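Local structure of hypothetical protein, similar to alpha-acetolactate decarboxylase (Staphylococcus aureus subsp. aureus, 1XV2) at residues Asp46-Phe51 with His125-Pro130; Ser78-Lys83 with Phe112-Ile117; Phe88-Leu93 with Val198-Gln203; Gly119-Met124 with Phe193-Val198. The protein probably catalyses, as an alpha-acetolactate decarboxylase homologue, the zinc-dependent decarboxylation of alpha-acetolactate to acetoin. All blocks are in the same frame, centred on the assembly; numbering follows the deposited sequence.

Interaction 1 of 4, residues Asp46-Phe51 with His125-Pro130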
# COMPACT_ATOMS: atom_id res chain seq x y z
N ASP A 46 2.47 -17.88 -14.55
CA ASP A 46 1.82 -18.84 -15.42
C ASP A 46 0.30 -18.72 -15.43
O ASP A 46 -0.36 -19.03 -14.44
CB ASP A 46 2.22 -20.26 -15.03
CG ASP A 46 1.42 -21.32 -15.78
OD1 ASP A 46 1.24 -21.17 -17.01
OD2 ASP A 46 0.98 -22.30 -15.14
N GLY A 47 -0.23 -18.27 -16.55
CA GLY A 47 -1.67 -18.17 -16.70
C GLY A 47 -2.42 -17.12 -15.90
O GLY A 47 -1.86 -16.13 -15.42
N GLU A 48 -3.71 -17.38 -15.74
CA GLU A 48 -4.61 -16.48 -15.05
C GLU A 48 -5.40 -17.20 -13.98
O GLU A 48 -6.10 -18.17 -14.26
CB GLU A 48 -5.59 -15.89 -16.06
CG GLU A 48 -4.94 -15.34 -17.32
CD GLU A 48 -4.06 -14.14 -17.03
OE1 GLU A 48 -4.19 -13.58 -15.92
OE2 GLU A 48 -3.26 -13.76 -17.91
N VAL A 49 -5.31 -16.72 -12.74
CA VAL A 49 -6.05 -17.32 -11.65
C VAL A 49 -7.30 -16.50 -11.38
O VAL A 49 -7.24 -15.27 -11.30
CB VAL A 49 -5.22 -17.38 -10.35
CG1 VAL A 49 -6.05 -17.96 -9.22
CG2 VAL A 49 -3.97 -18.22 -10.58
N ILE A 50 -8.44 -17.17 -11.25
CA ILE A 50 -9.69 -16.49 -10.94
C ILE A 50 -10.27 -17.13 -9.68
O ILE A 50 -10.57 -18.33 -9.68
CB ILE A 50 -10.75 -16.62 -12.07
CG1 ILE A 50 -10.18 -16.13 -13.40
CG2 ILE A 50 -11.99 -15.81 -11.71
CD1 ILE A 50 -9.33 -17.16 -14.12
N PHE A 51 -10.41 -16.35 -8.62
CA PHE A 51 -10.99 -16.86 -7.38
C PHE A 51 -12.48 -16.56 -7.49
O PHE A 51 -12.89 -15.40 -7.49
CB PHE A 51 -10.40 -16.14 -6.16
CG PHE A 51 -8.95 -16.48 -5.90
CD1 PHE A 51 -8.56 -17.79 -5.65
CD2 PHE A 51 -7.99 -15.48 -5.90
CE1 PHE A 51 -7.23 -18.10 -5.40
CE2 PHE A 51 -6.65 -15.78 -5.64
CZ PHE A 51 -6.27 -17.10 -5.39
N HIS A 125 -13.08 -10.51 -24.44
CA HIS A 125 -11.72 -10.56 -24.96
C HIS A 125 -10.74 -10.67 -23.80
O HIS A 125 -10.64 -9.77 -22.97
CB HIS A 125 -11.45 -9.28 -25.77
CG HIS A 125 -10.08 -9.21 -26.36
ND1 HIS A 125 -9.66 -8.15 -27.15
CD2 HIS A 125 -9.02 -10.05 -26.28
CE1 HIS A 125 -8.41 -8.35 -27.53
NE2 HIS A 125 -8.00 -9.50 -27.02
N VAL A 126 -10.02 -11.79 -23.73
CA VAL A 126 -9.05 -12.00 -22.65
C VAL A 126 -7.69 -12.45 -23.17
O VAL A 126 -7.54 -12.81 -24.34
CB VAL A 126 -9.52 -13.11 -21.67
CG1 VAL A 126 -10.90 -12.79 -21.13
CG2 VAL A 126 -9.52 -14.46 -22.37
N ARG A 127 -6.71 -12.44 -22.27
CA ARG A 127 -5.38 -12.91 -22.59
C ARG A 127 -5.04 -13.93 -21.52
O ARG A 127 -5.62 -13.92 -20.43
CB ARG A 127 -4.35 -11.76 -22.60
CG ARG A 127 -4.11 -11.06 -21.27
CD ARG A 127 -3.10 -11.78 -20.37
NE ARG A 127 -2.93 -11.10 -19.09
CZ ARG A 127 -2.28 -9.95 -18.92
NH1 ARG A 127 -1.71 -9.34 -19.95
NH2 ARG A 127 -2.22 -9.40 -17.71
N MSE A 128 -4.13 -14.84 -21.84
CA MSE A 128 -3.68 -15.84 -20.89
C MSE A 128 -2.17 -15.66 -20.82
O MSE A 128 -1.44 -16.08 -21.72
CB MSE A 128 -4.03 -17.25 -21.37
CG MSE A 128 -5.52 -17.50 -21.58
SE MSE A 128 -6.13 -17.03 -23.36
CE MSE A 128 -5.75 -18.70 -24.26
N MSE A 129 -1.71 -15.00 -19.76
CA MSE A 129 -0.28 -14.74 -19.61
C MSE A 129 0.55 -16.00 -19.78
O MSE A 129 0.36 -16.97 -19.04
CB MSE A 129 -0.01 -14.11 -18.24
CG MSE A 129 1.37 -13.45 -18.13
SE MSE A 129 1.55 -11.89 -19.24
CE MSE A 129 0.87 -10.57 -18.00
N PRO A 130 1.46 -16.01 -20.76
CA PRO A 130 2.31 -17.19 -20.99
C PRO A 130 3.34 -17.32 -19.87
O PRO A 130 3.95 -16.33 -19.44
CB PRO A 130 2.94 -16.90 -22.34
CG PRO A 130 3.05 -15.41 -22.34
CD PRO A 130 1.72 -14.97 -21.77
O HOH W 1 -0.08 -19.65 -19.17
O HOH W 2 -2.81 -11.43 -15.59

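Interaction 2 of 4, residues Ser78-Lys83 with Phe112-Ile117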
# COMPACT_ATOMS: atom_id res chain seq x y z
N SER A 78 -4.65 -11.06 -5.34
CA SER A 78 -5.53 -10.13 -4.66
C SER A 78 -6.81 -10.90 -4.38
O SER A 78 -7.37 -11.53 -5.28
CB SER A 78 -5.85 -8.93 -5.56
OG SER A 78 -4.66 -8.23 -5.90
N ILE A 79 -7.29 -10.86 -3.14
CA ILE A 79 -8.49 -11.61 -2.79
C ILE A 79 -9.30 -10.94 -1.68
O ILE A 79 -8.79 -10.12 -0.93
CB ILE A 79 -8.13 -13.05 -2.35
CG1 ILE A 79 -9.33 -13.97 -2.53
CG2 ILE A 79 -7.68 -13.05 -0.89
CD1 ILE A 79 -9.00 -15.45 -2.34
N THR A 80 -10.58 -11.31 -1.58
CA THR A 80 -11.44 -10.74 -0.56
C THR A 80 -12.64 -11.62 -0.25
O THR A 80 -13.02 -12.48 -1.05
CB THR A 80 -11.98 -9.36 -1.00
OG1 THR A 80 -12.69 -8.75 0.08
CG2 THR A 80 -12.92 -9.52 -2.19
N ASN A 81 -13.21 -11.42 0.93
CA ASN A 81 -14.41 -12.13 1.34
C ASN A 81 -15.48 -11.20 0.81
O ASN A 81 -15.90 -10.26 1.49
CB ASN A 81 -14.52 -12.22 2.87
CG ASN A 81 -13.49 -13.14 3.47
OD1 ASN A 81 -13.39 -14.31 3.08
ND2 ASN A 81 -12.71 -12.63 4.42
N PHE A 82 -15.90 -11.44 -0.43
CA PHE A 82 -16.88 -10.59 -1.09
C PHE A 82 -18.22 -10.44 -0.39
O PHE A 82 -18.97 -11.39 -0.24
CB PHE A 82 -17.11 -11.07 -2.53
CG PHE A 82 -17.77 -10.04 -3.40
CD1 PHE A 82 -17.14 -8.82 -3.64
CD2 PHE A 82 -19.02 -10.28 -3.97
CE1 PHE A 82 -17.75 -7.85 -4.43
CE2 PHE A 82 -19.63 -9.31 -4.77
CZ PHE A 82 -18.99 -8.10 -5.00
N LYS A 83 -18.49 -9.20 0.01
CA LYS A 83 -19.74 -8.83 0.67
C LYS A 83 -20.24 -7.60 -0.08
O LYS A 83 -19.87 -6.46 0.24
CB LYS A 83 -19.47 -8.49 2.14
CG LYS A 83 -20.65 -7.89 2.89
CD LYS A 83 -21.81 -8.86 3.01
CE LYS A 83 -23.01 -8.19 3.66
NZ LYS A 83 -23.50 -7.05 2.84
N PHE A 112 -10.09 1.50 -2.52
CA PHE A 112 -10.00 0.24 -3.24
C PHE A 112 -11.43 -0.28 -3.24
O PHE A 112 -12.21 0.05 -2.35
CB PHE A 112 -9.12 -0.75 -2.47
CG PHE A 112 -7.65 -0.59 -2.71
CD1 PHE A 112 -7.04 -1.23 -3.79
CD2 PHE A 112 -6.86 0.16 -1.85
CE1 PHE A 112 -5.66 -1.13 -3.99
CE2 PHE A 112 -5.49 0.27 -2.04
CZ PHE A 112 -4.89 -0.38 -3.11
N SER A 113 -11.78 -1.08 -4.24
CA SER A 113 -13.12 -1.66 -4.32
C SER A 113 -13.07 -2.96 -5.11
O SER A 113 -12.14 -3.19 -5.89
CB SER A 113 -14.09 -0.69 -4.99
OG SER A 113 -13.67 -0.36 -6.30
N ALA A 114 -14.06 -3.81 -4.90
CA ALA A 114 -14.13 -5.07 -5.59
C ALA A 114 -15.40 -5.08 -6.44
O ALA A 114 -16.40 -4.48 -6.07
CB ALA A 114 -14.16 -6.22 -4.59
N VAL A 115 -15.35 -5.77 -7.57
CA VAL A 115 -16.51 -5.85 -8.44
C VAL A 115 -16.77 -7.27 -8.91
O VAL A 115 -15.86 -8.10 -9.01
CB VAL A 115 -16.35 -4.97 -9.70
CG1 VAL A 115 -16.13 -3.53 -9.29
CG2 VAL A 115 -15.20 -5.48 -10.55
N LYS A 116 -18.03 -7.54 -9.19
CA LYS A 116 -18.45 -8.83 -9.69
C LYS A 116 -19.52 -8.52 -10.72
O LYS A 116 -20.51 -7.86 -10.42
CB LYS A 116 -19.03 -9.69 -8.56
CG LYS A 116 -19.33 -11.11 -8.99
CD LYS A 116 -19.77 -11.99 -7.83
CE LYS A 116 -19.96 -13.43 -8.30
NZ LYS A 116 -20.33 -14.35 -7.19
N ILE A 117 -19.29 -8.97 -11.95
CA ILE A 117 -20.21 -8.75 -13.05
C ILE A 117 -20.58 -10.12 -13.60
O ILE A 117 -19.75 -10.78 -14.21
CB ILE A 117 -19.53 -7.91 -14.16
CG1 ILE A 117 -19.02 -6.60 -13.57
CG2 ILE A 117 -20.52 -7.66 -15.30
CD1 ILE A 117 -18.09 -5.83 -14.48

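Interaction 3 of 4, residues Phe88-Leu93 with Val198-Gln203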
# COMPACT_ATOMS: atom_id res chain seq x y z
N PHE A 88 -26.71 -3.83 -8.87
CA PHE A 88 -27.46 -3.14 -9.92
C PHE A 88 -27.22 -3.77 -11.29
O PHE A 88 -26.12 -4.23 -11.58
CB PHE A 88 -27.10 -1.65 -9.94
CG PHE A 88 -25.67 -1.37 -10.30
CD1 PHE A 88 -25.27 -1.28 -11.63
CD2 PHE A 88 -24.72 -1.19 -9.30
CE1 PHE A 88 -23.95 -1.02 -11.96
CE2 PHE A 88 -23.39 -0.92 -9.62
CZ PHE A 88 -23.00 -0.83 -10.96
N PRO A 89 -28.25 -3.78 -12.15
CA PRO A 89 -28.12 -4.36 -13.49
C PRO A 89 -27.58 -3.42 -14.57
O PRO A 89 -27.53 -2.20 -14.38
CB PRO A 89 -29.54 -4.82 -13.79
CG PRO A 89 -30.36 -3.75 -13.16
CD PRO A 89 -29.66 -3.51 -11.83
N LEU A 90 -27.17 -4.01 -15.69
CA LEU A 90 -26.66 -3.27 -16.83
C LEU A 90 -26.94 -4.09 -18.08
O LEU A 90 -26.87 -5.32 -18.04
CB LEU A 90 -25.16 -3.01 -16.71
CG LEU A 90 -24.69 -2.03 -15.63
CD1 LEU A 90 -23.18 -1.87 -15.70
CD2 LEU A 90 -25.36 -0.68 -15.84
N GLN A 91 -27.25 -3.42 -19.18
CA GLN A 91 -27.54 -4.11 -20.43
C GLN A 91 -27.00 -3.37 -21.64
O GLN A 91 -26.93 -2.14 -21.64
CB GLN A 91 -29.05 -4.29 -20.60
CG GLN A 91 -29.74 -5.04 -19.48
CD GLN A 91 -31.24 -5.09 -19.68
OE1 GLN A 91 -31.90 -4.06 -19.76
NE2 GLN A 91 -31.79 -6.30 -19.76
N GLN A 92 -26.61 -4.13 -22.66
CA GLN A 92 -26.11 -3.57 -23.92
C GLN A 92 -25.18 -2.37 -23.73
O GLN A 92 -25.50 -1.27 -24.17
CB GLN A 92 -27.30 -3.15 -24.79
CG GLN A 92 -28.27 -4.26 -25.12
CD GLN A 92 -27.64 -5.36 -25.96
OE1 GLN A 92 -26.90 -5.08 -26.90
NE2 GLN A 92 -27.95 -6.61 -25.64
N LEU A 93 -24.03 -2.60 -23.09
CA LEU A 93 -23.06 -1.53 -22.86
C LEU A 93 -21.62 -1.99 -23.11
O LEU A 93 -21.28 -3.16 -22.93
CB LEU A 93 -23.17 -1.00 -21.43
CG LEU A 93 -24.47 -0.33 -21.00
CD1 LEU A 93 -24.34 0.11 -19.55
CD2 LEU A 93 -24.77 0.87 -21.90
N VAL A 198 -26.37 -8.27 -17.54
CA VAL A 198 -25.62 -8.68 -16.36
C VAL A 198 -26.06 -7.96 -15.10
O VAL A 198 -26.87 -7.03 -15.13
CB VAL A 198 -24.12 -8.40 -16.52
CG1 VAL A 198 -23.56 -9.17 -17.71
CG2 VAL A 198 -23.89 -6.91 -16.69
N VAL A 199 -25.52 -8.42 -13.97
CA VAL A 199 -25.78 -7.82 -12.67
C VAL A 199 -24.41 -7.42 -12.13
O VAL A 199 -23.46 -8.20 -12.21
CB VAL A 199 -26.43 -8.83 -11.69
CG1 VAL A 199 -26.54 -8.21 -10.30
CG2 VAL A 199 -27.80 -9.24 -12.20
N VAL A 200 -24.30 -6.21 -11.61
CA VAL A 200 -23.04 -5.73 -11.08
C VAL A 200 -23.09 -5.60 -9.56
O VAL A 200 -24.00 -4.97 -9.00
CB VAL A 200 -22.66 -4.34 -11.66
CG1 VAL A 200 -21.33 -3.88 -11.09
CG2 VAL A 200 -22.59 -4.41 -13.18
N GLU A 201 -22.10 -6.19 -8.90
CA GLU A 201 -21.99 -6.12 -7.44
C GLU A 201 -20.69 -5.41 -7.09
O GLU A 201 -19.63 -5.71 -7.64
CB GLU A 201 -22.00 -7.53 -6.84
CG GLU A 201 -23.34 -8.22 -6.92
CD GLU A 201 -23.26 -9.68 -6.49
OE1 GLU A 201 -22.65 -10.48 -7.23
OE2 GLU A 201 -23.81 -10.01 -5.42
N ILE A 202 -20.78 -4.46 -6.16
CA ILE A 202 -19.61 -3.71 -5.74
C ILE A 202 -19.41 -3.80 -4.23
O ILE A 202 -20.37 -3.95 -3.47
CB ILE A 202 -19.74 -2.22 -6.11
CG1 ILE A 202 -19.99 -2.06 -7.60
CG2 ILE A 202 -18.46 -1.47 -5.73
CD1 ILE A 202 -20.17 -0.62 -8.04
N GLN A 203 -18.15 -3.70 -3.81
CA GLN A 203 -17.80 -3.72 -2.39
C GLN A 203 -16.69 -2.70 -2.19
O GLN A 203 -15.65 -2.77 -2.84
CB GLN A 203 -17.31 -5.11 -1.96
CG GLN A 203 -16.97 -5.18 -0.48
CD GLN A 203 -16.43 -6.53 -0.05
OE1 GLN A 203 -16.23 -6.77 1.13
NE2 GLN A 203 -16.18 -7.40 -1.02

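Interaction 4 of 4, residues Gly119-Met124 with Phe193-Val198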
# COMPACT_ATOMS: atom_id res chain seq x y z
N GLY A 119 -23.45 -12.60 -15.81
CA GLY A 119 -24.54 -12.65 -16.76
C GLY A 119 -24.06 -13.03 -18.15
O GLY A 119 -23.11 -13.81 -18.28
N THR A 120 -24.70 -12.49 -19.17
CA THR A 120 -24.32 -12.77 -20.55
C THR A 120 -23.50 -11.62 -21.14
O THR A 120 -23.78 -10.45 -20.89
CB THR A 120 -25.56 -13.01 -21.43
OG1 THR A 120 -26.44 -11.88 -21.34
CG2 THR A 120 -26.30 -14.27 -20.98
N PHE A 121 -22.49 -11.96 -21.93
CA PHE A 121 -21.64 -10.96 -22.55
C PHE A 121 -21.67 -11.10 -24.05
O PHE A 121 -21.41 -12.18 -24.58
CB PHE A 121 -20.20 -11.12 -22.06
CG PHE A 121 -20.04 -10.86 -20.59
CD1 PHE A 121 -19.77 -9.57 -20.13
CD2 PHE A 121 -20.18 -11.89 -19.67
CE1 PHE A 121 -19.66 -9.31 -18.76
CE2 PHE A 121 -20.07 -11.64 -18.30
CZ PHE A 121 -19.81 -10.35 -17.85
N LYS A 122 -22.01 -10.01 -24.73
CA LYS A 122 -22.07 -10.02 -26.19
C LYS A 122 -20.68 -10.27 -26.74
O LYS A 122 -20.51 -10.98 -27.73
CB LYS A 122 -22.58 -8.68 -26.71
CG LYS A 122 -23.90 -8.24 -26.11
CD LYS A 122 -24.45 -7.00 -26.80
CE LYS A 122 -24.83 -7.31 -28.24
NZ LYS A 122 -25.51 -6.16 -28.90
N HIS A 123 -19.69 -9.70 -26.07
CA HIS A 123 -18.30 -9.85 -26.49
C HIS A 123 -17.38 -9.98 -25.28
O HIS A 123 -17.57 -9.31 -24.27
CB HIS A 123 -17.89 -8.64 -27.33
CG HIS A 123 -16.46 -8.65 -27.77
ND1 HIS A 123 -15.91 -9.68 -28.51
CD2 HIS A 123 -15.46 -7.75 -27.58
CE1 HIS A 123 -14.64 -9.41 -28.75
NE2 HIS A 123 -14.34 -8.24 -28.20
N MSE A 124 -16.39 -10.86 -25.37
CA MSE A 124 -15.43 -11.06 -24.30
C MSE A 124 -14.07 -11.25 -24.94
O MSE A 124 -13.91 -12.03 -25.87
CB MSE A 124 -15.81 -12.30 -23.46
CG MSE A 124 -14.88 -12.60 -22.28
SE MSE A 124 -14.62 -11.14 -21.03
CE MSE A 124 -16.39 -11.05 -20.26
N PHE A 193 -14.59 -6.09 -23.26
CA PHE A 193 -15.84 -6.84 -23.20
C PHE A 193 -17.05 -5.95 -23.45
O PHE A 193 -16.98 -4.72 -23.38
CB PHE A 193 -15.98 -7.53 -21.83
CG PHE A 193 -16.23 -6.58 -20.70
CD1 PHE A 193 -17.53 -6.34 -20.25
CD2 PHE A 193 -15.18 -5.92 -20.08
CE1 PHE A 193 -17.76 -5.45 -19.20
CE2 PHE A 193 -15.40 -5.03 -19.04
CZ PHE A 193 -16.70 -4.79 -18.60
N GLU A 194 -18.17 -6.60 -23.76
CA GLU A 194 -19.43 -5.90 -23.99
C GLU A 194 -20.52 -6.71 -23.30
O GLU A 194 -20.72 -7.89 -23.61
CB GLU A 194 -19.71 -5.80 -25.49
CG GLU A 194 -21.08 -5.22 -25.83
CD GLU A 194 -21.24 -4.93 -27.31
OE1 GLU A 194 -21.02 -5.85 -28.13
OE2 GLU A 194 -21.59 -3.77 -27.65
N VAL A 195 -21.21 -6.09 -22.36
CA VAL A 195 -22.27 -6.79 -21.64
C VAL A 195 -23.58 -6.84 -22.41
O VAL A 195 -23.94 -5.90 -23.12
CB VAL A 195 -22.55 -6.11 -20.28
CG1 VAL A 195 -21.31 -6.17 -19.40
CG2 VAL A 195 -23.00 -4.67 -20.49
N ASP A 196 -24.28 -7.97 -22.30
CA ASP A 196 -25.57 -8.12 -22.95
C ASP A 196 -26.57 -7.84 -21.84
O ASP A 196 -27.31 -6.86 -21.87
CB ASP A 196 -25.77 -9.55 -23.47
CG ASP A 196 -27.09 -9.72 -24.21
OD1 ASP A 196 -28.12 -9.18 -23.74
OD2 ASP A 196 -27.11 -10.39 -25.26
N ASP A 197 -26.57 -8.72 -20.84
CA ASP A 197 -27.45 -8.59 -19.69
C ASP A 197 -26.69 -9.14 -18.49
O ASP A 197 -26.39 -10.34 -18.44
CB ASP A 197 -28.74 -9.38 -19.91
CG ASP A 197 -29.82 -9.01 -18.91
OD1 ASP A 197 -29.54 -8.99 -17.69
OD2 ASP A 197 -30.95 -8.73 -19.35
N VAL A 198 -26.37 -8.27 -17.54
CA VAL A 198 -25.62 -8.68 -16.36
C VAL A 198 -26.06 -7.96 -15.10
O VAL A 198 -26.87 -7.03 -15.13
CB VAL A 198 -24.12 -8.40 -16.52
CG1 VAL A 198 -23.56 -9.17 -17.71
CG2 VAL A 198 -23.89 -6.91 -16.69
O HOH W 3 -24.61 -3.78 -27.36

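Interaction 1 of 4, residues Asp46-Phe51 with His125-Pro130
Glu48 OE2 is gripped by two donors from the other segment, the main-chain amide of Met129 and the side-chain NE of Arg127, where the strand ending at Arg127 in the large antiparallel sheet meets the start of strand 48-52 of the mixed sheet. The contact thus joins the two sheets beside the zinc site of the acetolactate decarboxylase fold. The Met129 N to Glu48 OE2 bond is short, 2.7 Å, and nearly straight at 166°; it uses the anti lone pair, the one away from OE1. Arg127 NE lies 2.9 Å from Glu48 OE2 in a salt bridge whose hydrogen bond is weak because it is strongly bent. OE2 lies at the edge of the guanidinium, near its plane, and the carboxylate and guanidinium planes are only 16° apart; a bend at chi2 in each side chain brings the groups together. A bridging water donates to Glu48 OE1 and accepts from Arg127 NH2. Glutamate suits this buried place because its carboxylate can take a backbone N-H and a cation at once; both should favour the ionised form. The Glu48 side chain lies about 4 Å from the zinc and touches the zinc ligand His189, while Arg127 NH1 is held by Gln146 and the carbonyl of Ala236. Gly47 stands where the chain turns a corner, at a positive phi of 70° that glycine adopts easily, and its N donates to Met129 O at 2.9 Å. Over one face of the Arg127 guanidinium, 3.1 Å above its plane and offset toward the rim, lies the selenomethionine methyl Met129 CE.

Interaction 2 of 4, residues Ser78-Lys83 with Phe112-Ile117
Strand 77-80 reaches the contact at Thr80, whose side chain is directed toward the other strand. With OG1 anti to the backbone N (chi1 -173°) and hydrogen-bonded to the carbonyl of Val7, the methyl CG2 is left to approach Ala114 CB at 4.3 Å, a division of labour that suits threonine to a place with a polar and an apolar neighbour. The chain then leaves the strand, and Phe82 carries most of the contact. Its CG is anti to the backbone N (chi1 -163°), which extends the ring across strand 113-118. One side of the ring, CD1 and CE1, meets Ala114: the methyl CB lies at the edge, near the ring plane, 3.9 Å from Phe82 CE1, and Ala114 O is also at the edge. The other side of the ring meets Lys116, whose CB is 3.9 Å from Phe82 CE2. A small alanine gives the ring room to come close to the strand, while the lysine offers only its aliphatic part: its extended chain carries the ammonium away from the ring, toward a long, weak ion pair with Asp53. No hydrogen bond links the segments; carbon-to-carbon contacts of the Phe82 ring carry most of it. It joins the mixed sheet to the antiparallel one: Phe82 also rests on Leu37 of strand 37-42 and on Glu201 of strand 198-204, with Phe161 of strand 154-163 against Ala114.

Interaction 3 of 4, residues Phe88-Leu93 with Val198-Gln203
Strands 88-91 and 198-203 run antiparallel, their axes 4.5 Å apart at closest approach and 138° between their directions, as a ladder within the branched antiparallel sheet. Phe88 with Val200 and Leu90 with Val198 are hydrogen-bonded pairs, each closed by two N-H...O bonds, and Pro89 with Val199 is the non-hydrogen-bonded pair between them. The proline fits because that position needs no amide donor toward the partner strand; its CA instead makes a CA-H...O contact with Val198 O. Of the four bonds, Val200 N to Phe88 O is the shortest at 2.7 Å, whereas Val198 N to Leu90 O is the straightest at 169° and runs nearly along the C=O axis. Phe88, Leu90, Val198 and Val200 project from one face of the sheet. Helix 95-105 meets three apolar side chains here: Phe88 touches Glu105, Leu90 touches Gln101, and Ile202 touches Ile102 and Glu105. Phe88 takes the crowded first torsion, with CG between the backbone N and the carbonyl carbon (chi1 64°), which folds the ring back over its cross-strand neighbour. There Val200 CB sits over one ring face in a CH-pi contact, 3.8 Å from the ring centroid. The branched valine serves two partners: CG1 touches Phe88 CZ at 3.5 Å, while CG2 receives Leu90 CD1 at 3.6 Å. Pro89 and Val199, both exposed, lie on the other face. At the rim of the Phe88 ring, in its plane, Ile202 CD1 approaches Phe88 CE2 to 3.6 Å.

Interaction 4 of 4, residues Gly119-Met124 with Phe193-Val198
The buried side of this antiparallel pairing is packed around the ring of Phe121. From within 119-124 itself, the selenomethionine Met124, its chain bent at chi2 and chi3, brings CE over the centre of one ring face, 3.6 Å above the plane. Across the segments, Val198 presents its methyl CG1 to the opposite face, offset toward the rim. Val195 CG1 touches Phe121 CE1 at 3.6 Å, and Phe193 CD1 adds an oblique contact. Between this core and the outer side the backbone ladder is broken by two classic beta bulges: Asp196 and Asp197 both face Thr120, whose carbonyl accepts from both amides, and Lys122 and His123 both face Glu194. Gly119 is packed so close to Asp197 O that a side chain would clash. The outer side is looser and polar. Lys122 NZ stays 4.6 Å from Glu194 OE1, beyond a salt bridge, and a water links the ammonium to Glu194 OE2, weakly on the glutamate side; Gln92 OE1 accepts a hydrogen bond from NZ. Thr120 OG1 donates to Asp197 O at 3.3 Å. Strand 154-163 flanks strand 120-127, its Ile158 touching Phe121, Met124 and Phe193, while Val98 of helix 95-105 packs on Phe193 and Val195.

Overall arrangement
Interactions 3 and 4 are close neighbours, their centres about 10 Å apart: they share Val198, and Gln91 and Gln92 of the first reach Asp197 and Lys122 of the second. Interaction 2 borders interaction 3, since strands 113-118 and 198-204 pair in the same sheet; their centres lie about 14 Å apart. Interaction 1 continues strand 120-127 from interaction 4, some 19 Å away between centres, and Phe51 packs on Ile79 of interaction 2. Interaction 1 borders the zinc held by His176, His178 and His189, with the Glu48 side chain about 4 Å from the metal; the side chains of Val115 in interaction 2 and Met124 in interaction 4 are each about 12 Å from the zinc.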